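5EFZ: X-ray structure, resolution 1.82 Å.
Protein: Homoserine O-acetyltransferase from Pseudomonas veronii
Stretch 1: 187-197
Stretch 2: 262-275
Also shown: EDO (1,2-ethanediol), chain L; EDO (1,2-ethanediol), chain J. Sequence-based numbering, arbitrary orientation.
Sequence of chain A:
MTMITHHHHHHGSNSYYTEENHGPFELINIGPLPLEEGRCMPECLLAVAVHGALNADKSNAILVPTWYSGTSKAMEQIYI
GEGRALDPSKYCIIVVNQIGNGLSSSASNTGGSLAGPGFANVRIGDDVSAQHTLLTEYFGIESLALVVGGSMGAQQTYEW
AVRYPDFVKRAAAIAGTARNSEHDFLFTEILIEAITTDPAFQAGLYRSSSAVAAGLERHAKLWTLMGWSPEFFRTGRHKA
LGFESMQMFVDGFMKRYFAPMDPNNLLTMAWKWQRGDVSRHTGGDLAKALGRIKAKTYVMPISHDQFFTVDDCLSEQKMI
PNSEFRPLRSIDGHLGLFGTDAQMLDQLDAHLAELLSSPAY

Stretch 1, residues 187-197: FTEILIEAITT
Stretch 2 262-275: DPNNLLTMAWKWQR

A helix that enters stretch 1 from earlier in the chain packs almost antiparallel to one that starts at Pro-263. Their axes cross at -164° and approach to 9.8 Å. The CA of Thr-188 lies 6.4 Å from that of Ala-270, Ile-192 CA lies 6.4 Å from Leu-267 CA, and Ile-195 CA lies 7.0 Å from Pro-263 CA. Phi and psi are near -60° and -40° through most of both helices; Ile-195 is -81/-50, Thr-196 -74/-21. Asp-262 (-93/123) caps the second helix: its OD2 accepts from Asn-265 N at 3.0 Å.

No direct hydrogen bond joins the stretches. The contact buries 548 Å² and is mostly apolar. Leu-267, Ile-195 and Thr-188 contribute most.

Leu-267 (chi1 m, chi2 t) starts sideways, but its end comes nearer the first helix. Its CD2 is 3.7 Å from Ile-192 CG2 and 4.3 Å from Ile-195 CD1. Its CD1 is 3.8 Å from Thr-196 CG2.

Ile-195 (m, t) points toward the second helix. Its CG2 meets Pro-263 CB at 4.0 Å, and its CD1 meets Leu-266 CD1 at 4.1 Å. Ala-270 has only a methyl group, which suits the close CA approach to Thr-188; its CB is 3.6 Å from CG1 of Ile-192 (m, t).

Thr-188 (chi1 m) is buried and points toward the second helix. Its CG2 lies 3.6 Å from Ala-270 CB and 4.2 Å from the centroid of the Trp-273 six-membered ring, an off-centre CH-pi contact. Its OG1 sits over one face of that indole, 3.4 Å from CE2. Trp-273 (chi1 t, chi2 16°) also receives Leu-191 (m, t) CD1 at 3.7 Å from CZ3. Phe-187 (t, chi2 45°) CE2 reaches its edge, 3.7 Å from CH2.

Gln-274 (m, t, chi3 -49°) packs CG 3.6 Å from Thr-188 CB. A water bridges the stretches, donating to OE2 of Glu-189 (t, t, chi3 118°) at 2.9 Å and accepting from Gln-274 NE2 (3.1 Å).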

ATOM      1  N   PHE A 187      -7.920  -3.658  -1.237  1.00 15.80           N
ATOM      2  CA  PHE A 187      -7.291  -2.695  -2.126  1.00 17.89           C
ATOM      3  C   PHE A 187      -8.232  -2.292  -3.263  1.00 16.07           C
ATOM      4  O   PHE A 187      -8.427  -1.119  -3.551  1.00 16.42           O
ATOM      5  CB  PHE A 187      -6.016  -3.305  -2.707  1.00 15.92           C
ATOM      6  CG  PHE A 187      -5.377  -2.483  -3.798  1.00 17.41           C
ATOM      7  CD1 PHE A 187      -5.232  -1.117  -3.669  1.00 15.09           C
ATOM      8  CD2 PHE A 187      -4.833  -3.115  -4.927  1.00 18.27           C
ATOM      9  CE1 PHE A 187      -4.581  -0.359  -4.698  1.00 15.07           C
ATOM     10  CE2 PHE A 187      -4.212  -2.364  -5.954  1.00 19.51           C
ATOM     11  CZ  PHE A 187      -4.086  -1.001  -5.830  1.00 15.97           C
ATOM     12  N   THR A 188      -8.811  -3.291  -3.916  1.00 15.34           N
ATOM     13  CA  THR A 188      -9.692  -2.995  -5.039  1.00 15.32           C
ATOM     14  C   THR A 188     -10.981  -2.323  -4.564  1.00 16.44           C
ATOM     15  O   THR A 188     -11.513  -1.464  -5.247  1.00 18.72           O
ATOM     16  CB  THR A 188      -9.992  -4.255  -5.811  1.00 18.05           C
ATOM     17  OG1 THR A 188      -8.724  -4.870  -6.161  1.00 18.16           O
ATOM     18  CG2 THR A 188     -10.752  -3.881  -7.106  1.00 18.44           C
ATOM     19  N   GLU A 189     -11.468  -2.688  -3.385  1.00 16.72           N
ATOM     20  CA  GLU A 189     -12.622  -1.975  -2.811  1.00 15.95           C
ATOM     21  C   GLU A 189     -12.314  -0.489  -2.629  1.00 18.48           C
ATOM     22  O   GLU A 189     -13.142   0.387  -2.933  1.00 16.57           O
ATOM     23  CB  GLU A 189     -13.042  -2.581  -1.478  1.00 20.75           C
ATOM     24  CG  GLU A 189     -14.160  -1.780  -0.792  1.00 24.17           C
ATOM     25  CD  GLU A 189     -14.817  -2.552   0.337  1.00 30.06           C
ATOM     26  OE1 GLU A 189     -14.759  -2.107   1.512  1.00 28.87           O
ATOM     27  OE2 GLU A 189     -15.418  -3.593   0.034  1.00 33.19           O
ATOM     28  N   ILE A 190     -11.133  -0.195  -2.117  1.00 15.85           N
ATOM     29  CA  ILE A 190     -10.742   1.199  -1.904  1.00 18.08           C
ATOM     30  C   ILE A 190     -10.604   1.908  -3.237  1.00 16.93           C
ATOM     31  O   ILE A 190     -10.983   3.070  -3.368  1.00 17.66           O
ATOM     32  CB  ILE A 190      -9.415   1.271  -1.088  1.00 18.97           C
ATOM     33  CG1 ILE A 190      -9.742   0.805   0.359  1.00 16.95           C
ATOM     34  CG2 ILE A 190      -8.803   2.718  -1.134  1.00 19.66           C
ATOM     35  CD1 ILE A 190      -8.483   0.547   1.256  1.00 17.66           C
ATOM     36  N   LEU A 191     -10.062   1.206  -4.234  1.00 14.59           N
ATOM     37  CA  LEU A 191      -9.977   1.768  -5.606  1.00 16.31           C
ATOM     38  C   LEU A 191     -11.346   2.076  -6.183  1.00 19.07           C
ATOM     39  O   LEU A 191     -11.530   3.080  -6.891  1.00 18.46           O
ATOM     40  CB  LEU A 191      -9.268   0.812  -6.547  1.00 14.83           C
ATOM     41  CG  LEU A 191      -7.753   0.675  -6.463  1.00 17.46           C
ATOM     42  CD1 LEU A 191      -7.334  -0.483  -7.411  1.00 17.24           C
ATOM     43  CD2 LEU A 191      -7.056   2.005  -6.851  1.00 16.10           C
ATOM     44  N   ILE A 192     -12.278   1.158  -5.965  1.00 15.27           N
ATOM     45  CA  ILE A 192     -13.660   1.357  -6.431  1.00 17.13           C
ATOM     46  C   ILE A 192     -14.277   2.579  -5.749  1.00 18.43           C
ATOM     47  O   ILE A 192     -14.919   3.426  -6.399  1.00 18.33           O
ATOM     48  CB  ILE A 192     -14.528   0.112  -6.158  1.00 17.90           C
ATOM     49  CG1 ILE A 192     -14.112  -1.033  -7.123  1.00 15.73           C
ATOM     50  CG2 ILE A 192     -16.036   0.433  -6.301  1.00 21.03           C
ATOM     51  CD1 ILE A 192     -14.658  -2.451  -6.719  1.00 18.60           C
ATOM     52  N   GLU A 193     -14.087   2.684  -4.441  1.00 19.50           N
ATOM     53  CA  GLU A 193     -14.733   3.786  -3.719  1.00 20.95           C
ATOM     54  C   GLU A 193     -14.146   5.139  -4.122  1.00 21.03           C
ATOM     55  O   GLU A 193     -14.829   6.160  -4.035  1.00 22.13           O
ATOM     56  CB  GLU A 193     -14.645   3.552  -2.212  1.00 24.21           C
ATOM     57  CG  GLU A 193     -15.587   2.406  -1.810  1.00 29.23           C
ATOM     58  CD  GLU A 193     -15.474   1.957  -0.371  1.00 37.39           C
ATOM     59  OE1 GLU A 193     -14.507   2.356   0.326  1.00 39.79           O
ATOM     60  OE2 GLU A 193     -16.369   1.174   0.053  1.00 39.47           O
ATOM     61  N   ALA A 194     -12.893   5.160  -4.555  1.00 18.54           N
ATOM     62  CA  ALA A 194     -12.304   6.418  -5.022  1.00 22.60           C
ATOM     63  C   ALA A 194     -13.156   7.000  -6.161  1.00 24.08           C
ATOM     64  O   ALA A 194     -13.362   8.213  -6.275  1.00 23.80           O
ATOM     65  CB  ALA A 194     -10.883   6.185  -5.495  1.00 20.71           C
ATOM     66  N   ILE A 195     -13.658   6.106  -7.003  1.00 21.85           N
ATOM     67  CA  ILE A 195     -14.516   6.495  -8.093  1.00 21.27           C
ATOM     68  C   ILE A 195     -15.947   6.714  -7.633  1.00 25.48           C
ATOM     69  O   ILE A 195     -16.531   7.753  -7.940  1.00 28.75           O
ATOM     70  CB  ILE A 195     -14.502   5.445  -9.190  1.00 21.34           C
ATOM     71  CG1 ILE A 195     -13.127   5.469  -9.869  1.00 22.88           C
ATOM     72  CG2 ILE A 195     -15.618   5.710 -10.197  1.00 23.16           C
ATOM     73  CD1 ILE A 195     -12.933   4.301 -10.846  1.00 22.91           C
ATOM     74  N   THR A 196     -16.521   5.761  -6.896  1.00 23.33           N
ATOM     75  CA  THR A 196     -17.970   5.831  -6.644  1.00 23.80           C
ATOM     76  C   THR A 196     -18.345   6.912  -5.645  1.00 29.64           C
ATOM     77  O   THR A 196     -19.501   7.390  -5.639  1.00 29.70           O
ATOM     78  CB  THR A 196     -18.552   4.492  -6.149  1.00 24.12           C
ATOM     79  OG1 THR A 196     -17.997   4.170  -4.873  1.00 23.90           O
ATOM     80  CG2 THR A 196     -18.274   3.341  -7.150  1.00 23.14           C
ATOM     81  N   THR A 197     -17.393   7.349  -4.825  1.00 28.88           N
ATOM     82  CA  THR A 197     -17.712   8.443  -3.895  1.00 30.90           C
ATOM     83  C   THR A 197     -17.640   9.856  -4.514  1.00 30.78           C
ATOM     84  O   THR A 197     -17.973  10.843  -3.859  1.00 32.40           O
ATOM     85  CB  THR A 197     -16.790   8.427  -2.675  1.00 32.54           C
ATOM     86  OG1 THR A 197     -15.431   8.536  -3.114  1.00 30.07           O
ATOM     87  CG2 THR A 197     -16.975   7.131  -1.899  1.00 35.35           C
ATOM     88  N   ASP A 262     -13.183   5.023 -18.853  1.00 19.11           N
ATOM     89  CA  ASP A 262     -14.592   5.067 -18.481  1.00 18.22           C
ATOM     90  C   ASP A 262     -14.812   4.471 -17.087  1.00 16.47           C
ATOM     91  O   ASP A 262     -14.472   3.324 -16.855  1.00 19.93           O
ATOM     92  CB  ASP A 262     -15.430   4.290 -19.488  1.00 18.64           C
ATOM     93  CG  ASP A 262     -16.907   4.331 -19.140  1.00 23.04           C
ATOM     94  OD1 ASP A 262     -17.479   5.454 -19.190  1.00 22.30           O
ATOM     95  OD2 ASP A 262     -17.481   3.248 -18.840  1.00 22.58           O
ATOM     96  N   PRO A 263     -15.393   5.245 -16.163  1.00 18.51           N
ATOM     97  CA  PRO A 263     -15.589   4.741 -14.795  1.00 17.04           C
ATOM     98  C   PRO A 263     -16.393   3.428 -14.744  1.00 17.73           C
ATOM     99  O   PRO A 263     -15.978   2.520 -14.012  1.00 16.17           O
ATOM    100  CB  PRO A 263     -16.365   5.887 -14.109  1.00 18.51           C
ATOM    101  CG  PRO A 263     -15.916   7.132 -14.818  1.00 20.85           C
ATOM    102  CD  PRO A 263     -15.662   6.695 -16.276  1.00 20.50           C
ATOM    103  N   ASN A 264     -17.480   3.304 -15.513  1.00 18.43           N
ATOM    104  CA  ASN A 264     -18.252   2.055 -15.461  1.00 19.42           C
ATOM    105  C   ASN A 264     -17.400   0.864 -15.918  1.00 19.24           C
ATOM    106  O   ASN A 264     -17.437  -0.206 -15.296  1.00 17.82           O
ATOM    107  CB  ASN A 264     -19.519   2.136 -16.303  1.00 17.62           C
ATOM    108  CG  ASN A 264     -20.585   3.013 -15.647  1.00 21.24           C
ATOM    109  OD1 ASN A 264     -20.665   3.096 -14.413  1.00 23.23           O
ATOM    110  ND2 ASN A 264     -21.355   3.699 -16.461  1.00 21.13           N
ATOM    111  N   ASN A 265     -16.632   1.025 -16.991  1.00 18.06           N
ATOM    112  CA  ASN A 265     -15.729  -0.086 -17.395  1.00 17.66           C
ATOM    113  C   ASN A 265     -14.682  -0.465 -16.325  1.00 17.50           C
ATOM    114  O   ASN A 265     -14.390  -1.659 -16.079  1.00 16.45           O
ATOM    115  CB  ASN A 265     -14.999   0.257 -18.700  1.00 17.16           C
ATOM    116  CG  ASN A 265     -15.919   0.324 -19.894  1.00 19.33           C
ATOM    117  OD1 ASN A 265     -17.088  -0.124 -19.858  1.00 18.69           O
ATOM    118  ND2 ASN A 265     -15.410   0.926 -20.979  1.00 19.78           N
ATOM    119  N   LEU A 266     -14.079   0.525 -15.682  1.00 16.94           N
ATOM    120  CA  LEU A 266     -13.121   0.224 -14.625  1.00 17.22           C
ATOM    121  C   LEU A 266     -13.795  -0.569 -13.483  1.00 18.70           C
ATOM    122  O   LEU A 266     -13.194  -1.506 -12.928  1.00 18.51           O
ATOM    123  CB  LEU A 266     -12.488   1.524 -14.071  1.00 17.66           C
ATOM    124  CG  LEU A 266     -11.624   2.284 -15.083  1.00 19.48           C
ATOM    125  CD1 LEU A 266     -11.087   3.581 -14.455  1.00 19.39           C
ATOM    126  CD2 LEU A 266     -10.449   1.406 -15.533  1.00 19.59           C
ATOM    127  N   LEU A 267     -15.021  -0.203 -13.135  1.00 15.78           N
ATOM    128  CA  LEU A 267     -15.735  -0.899 -12.049  1.00 16.07           C
ATOM    129  C   LEU A 267     -16.067  -2.345 -12.460  1.00 18.15           C
ATOM    130  O   LEU A 267     -16.020  -3.264 -11.630  1.00 18.26           O
ATOM    131  CB  LEU A 267     -17.024  -0.144 -11.670  1.00 17.05           C
ATOM    132  CG  LEU A 267     -16.825   1.268 -11.078  1.00 21.56           C
ATOM    133  CD1 LEU A 267     -18.191   1.833 -10.647  1.00 24.18           C
ATOM    134  CD2 LEU A 267     -15.870   1.272  -9.911  1.00 22.87           C
ATOM    135  N   THR A 268     -16.379  -2.559 -13.738  1.00 18.56           N
ATOM    136  CA  THR A 268     -16.618  -3.931 -14.215  1.00 18.06           C
ATOM    137  C   THR A 268     -15.362  -4.785 -14.032  1.00 16.13           C
ATOM    138  O   THR A 268     -15.435  -5.917 -13.559  1.00 17.44           O
ATOM    139  CB  THR A 268     -17.046  -3.954 -15.710  1.00 15.87           C
ATOM    140  OG1 THR A 268     -18.247  -3.183 -15.853  1.00 20.00           O
ATOM    141  CG2 THR A 268     -17.338  -5.360 -16.209  1.00 17.45           C
ATOM    142  N   MET A 269     -14.217  -4.239 -14.423  1.00 14.23           N
ATOM    143  CA  MET A 269     -12.977  -5.003 -14.333  1.00 16.01           C
ATOM    144  C   MET A 269     -12.567  -5.163 -12.879  1.00 13.18           C
ATOM    145  O   MET A 269     -12.092  -6.214 -12.489  1.00 14.96           O
ATOM    146  CB  MET A 269     -11.882  -4.328 -15.174  1.00 13.83           C
ATOM    147  CG  MET A 269     -12.125  -4.519 -16.714  1.00 15.22           C
ATOM    148  SD  MET A 269     -10.867  -3.636 -17.691  1.00 17.77           S
ATOM    149  CE  MET A 269     -11.436  -1.930 -17.539  1.00 13.92           C
ATOM    150  N   ALA A 270     -12.764  -4.119 -12.070  1.00 14.49           N
ATOM    151  CA  ALA A 270     -12.478  -4.206 -10.649  1.00 13.96           C
ATOM    152  C   ALA A 270     -13.322  -5.283  -9.924  1.00 15.57           C
ATOM    153  O   ALA A 270     -12.789  -6.042  -9.093  1.00 15.68           O
ATOM    154  CB  ALA A 270     -12.692  -2.800  -9.972  1.00 12.79           C
ATOM    155  N   TRP A 271     -14.625  -5.338 -10.207  1.00 15.24           N
ATOM    156  CA  TRP A 271     -15.501  -6.340  -9.570  1.00 15.11           C
ATOM    157  C   TRP A 271     -14.997  -7.740  -9.924  1.00 17.00           C
ATOM    158  O   TRP A 271     -14.973  -8.663  -9.100  1.00 15.78           O
ATOM    159  CB  TRP A 271     -16.964  -6.171 -10.051  1.00 15.90           C
ATOM    160  CG  TRP A 271     -17.991  -7.033  -9.325  1.00 17.78           C
ATOM    161  CD1 TRP A 271     -18.800  -6.649  -8.268  1.00 23.82           C
ATOM    162  CD2 TRP A 271     -18.350  -8.379  -9.634  1.00 19.05           C
ATOM    163  NE1 TRP A 271     -19.621  -7.696  -7.904  1.00 22.80           N
ATOM    164  CE2 TRP A 271     -19.361  -8.767  -8.729  1.00 22.46           C
ATOM    165  CE3 TRP A 271     -17.911  -9.303 -10.600  1.00 19.01           C
ATOM    166  CZ2 TRP A 271     -19.925 -10.039  -8.741  1.00 24.15           C
ATOM    167  CZ3 TRP A 271     -18.466 -10.581 -10.607  1.00 20.86           C
ATOM    168  CH2 TRP A 271     -19.471 -10.932  -9.693  1.00 22.79           C
ATOM    169  N   LYS A 272     -14.607  -7.877 -11.181  1.00 15.66           N
ATOM    170  CA  LYS A 272     -14.159  -9.157 -11.716  1.00 17.64           C
ATOM    171  C   LYS A 272     -12.855  -9.574 -11.011  1.00 17.09           C
ATOM    172  O   LYS A 272     -12.692 -10.713 -10.562  1.00 17.50           O
ATOM    173  CB  LYS A 272     -13.939  -9.043 -13.223  1.00 14.86           C
ATOM    174  CG  LYS A 272     -13.530 -10.356 -13.894  1.00 15.79           C
ATOM    175  CD  LYS A 272     -13.080 -10.119 -15.353  1.00 17.31           C
ATOM    176  CE  LYS A 272     -14.091  -9.316 -16.183  1.00 20.33           C
ATOM    177  NZ  LYS A 272     -13.566  -9.314 -17.608  1.00 19.07           N
ATOM    178  N   TRP A 273     -11.919  -8.633 -10.990  1.00 14.25           N
ATOM    179  CA  TRP A 273     -10.614  -8.819 -10.354  1.00 17.14           C
ATOM    180  C   TRP A 273     -10.789  -9.267  -8.899  1.00 16.13           C
ATOM    181  O   TRP A 273     -10.133 -10.212  -8.442  1.00 15.66           O
ATOM    182  CB  TRP A 273      -9.837  -7.489 -10.468  1.00 16.83           C
ATOM    183  CG  TRP A 273      -8.571  -7.285  -9.650  1.00 18.93           C
ATOM    184  CD1 TRP A 273      -7.795  -8.220  -8.998  1.00 19.15           C
ATOM    185  CD2 TRP A 273      -7.963  -6.009  -9.402  1.00 17.29           C
ATOM    186  NE1 TRP A 273      -6.732  -7.571  -8.350  1.00 18.65           N
ATOM    187  CE2 TRP A 273      -6.822  -6.222  -8.595  1.00 19.47           C
ATOM    188  CE3 TRP A 273      -8.292  -4.703  -9.780  1.00 16.92           C
ATOM    189  CZ2 TRP A 273      -5.998  -5.160  -8.162  1.00 18.74           C
ATOM    190  CZ3 TRP A 273      -7.476  -3.647  -9.341  1.00 20.10           C
ATOM    191  CH2 TRP A 273      -6.345  -3.892  -8.547  1.00 19.47           C
ATOM    192  N   GLN A 274     -11.671  -8.593  -8.162  1.00 17.25           N
ATOM    193  CA  GLN A 274     -11.902  -8.947  -6.757  1.00 15.06           C
ATOM    194  C   GLN A 274     -12.264 -10.413  -6.521  1.00 17.40           C
ATOM    195  O   GLN A 274     -12.022 -10.963  -5.446  1.00 17.89           O
ATOM    196  CB  GLN A 274     -13.050  -8.100  -6.190  1.00 16.68           C
ATOM    197  CG  GLN A 274     -12.652  -6.678  -5.856  1.00 17.30           C
ATOM    198  CD  GLN A 274     -13.798  -5.914  -5.215  1.00 20.50           C
ATOM    199  OE1 GLN A 274     -14.928  -5.930  -5.727  1.00 21.16           O
ATOM    200  NE2 GLN A 274     -13.527  -5.252  -4.076  1.00 17.00           N
ATOM    201  N   ARG A 275     -12.905 -11.015  -7.511  1.00 15.59           N
ATOM    202  CA  ARG A 275     -13.531 -12.333  -7.314  1.00 15.90           C
ATOM    203  C   ARG A 275     -12.865 -13.477  -8.058  1.00 17.72           C
ATOM    204  O   ARG A 275     -13.371 -14.599  -8.025  1.00 18.95           O
ATOM    205  CB  ARG A 275     -15.003 -12.236  -7.705  1.00 16.69           C
ATOM    206  CG  ARG A 275     -15.833 -11.564  -6.594  1.00 20.34           C
ATOM    207  CD  ARG A 275     -17.095 -10.925  -7.108  1.00 20.68           C
ATOM    208  NE  ARG A 275     -17.733 -10.163  -6.022  1.00 20.46           N
ATOM    209  CZ  ARG A 275     -17.404  -8.909  -5.707  1.00 21.90           C
ATOM    210  NH1 ARG A 275     -16.469  -8.257  -6.398  1.00 21.98           N
ATOM    211  NH2 ARG A 275     -17.999  -8.309  -4.688  1.00 24.83           N
TER
HETATM  212  C1  EDO L 406     -21.099  -1.154 -14.889  1.00 42.28           C
HETATM  213  O1  EDO L 406     -20.020  -1.313 -13.930  1.00 41.83           O
HETATM  214  C2  EDO L 406     -22.396  -1.897 -14.527  1.00 40.29           C
HETATM  215  O2  EDO L 406     -22.275  -2.965 -13.566  1.00 37.24           O
HETATM  216  C1  EDO J 404     -22.420   9.496  -6.020  1.00 41.58           C
HETATM  217  O1  EDO J 404     -20.990   9.439  -6.004  1.00 37.35           O
HETATM  218  C2  EDO J 404     -22.962   8.726  -7.212  1.00 38.85           C
HETATM  219  O2  EDO J 404     -23.290   7.403  -6.778  1.00 42.53           O
HETATM  220  O   HOH W   1     -16.021  -3.803  -2.825  1.00 27.98           O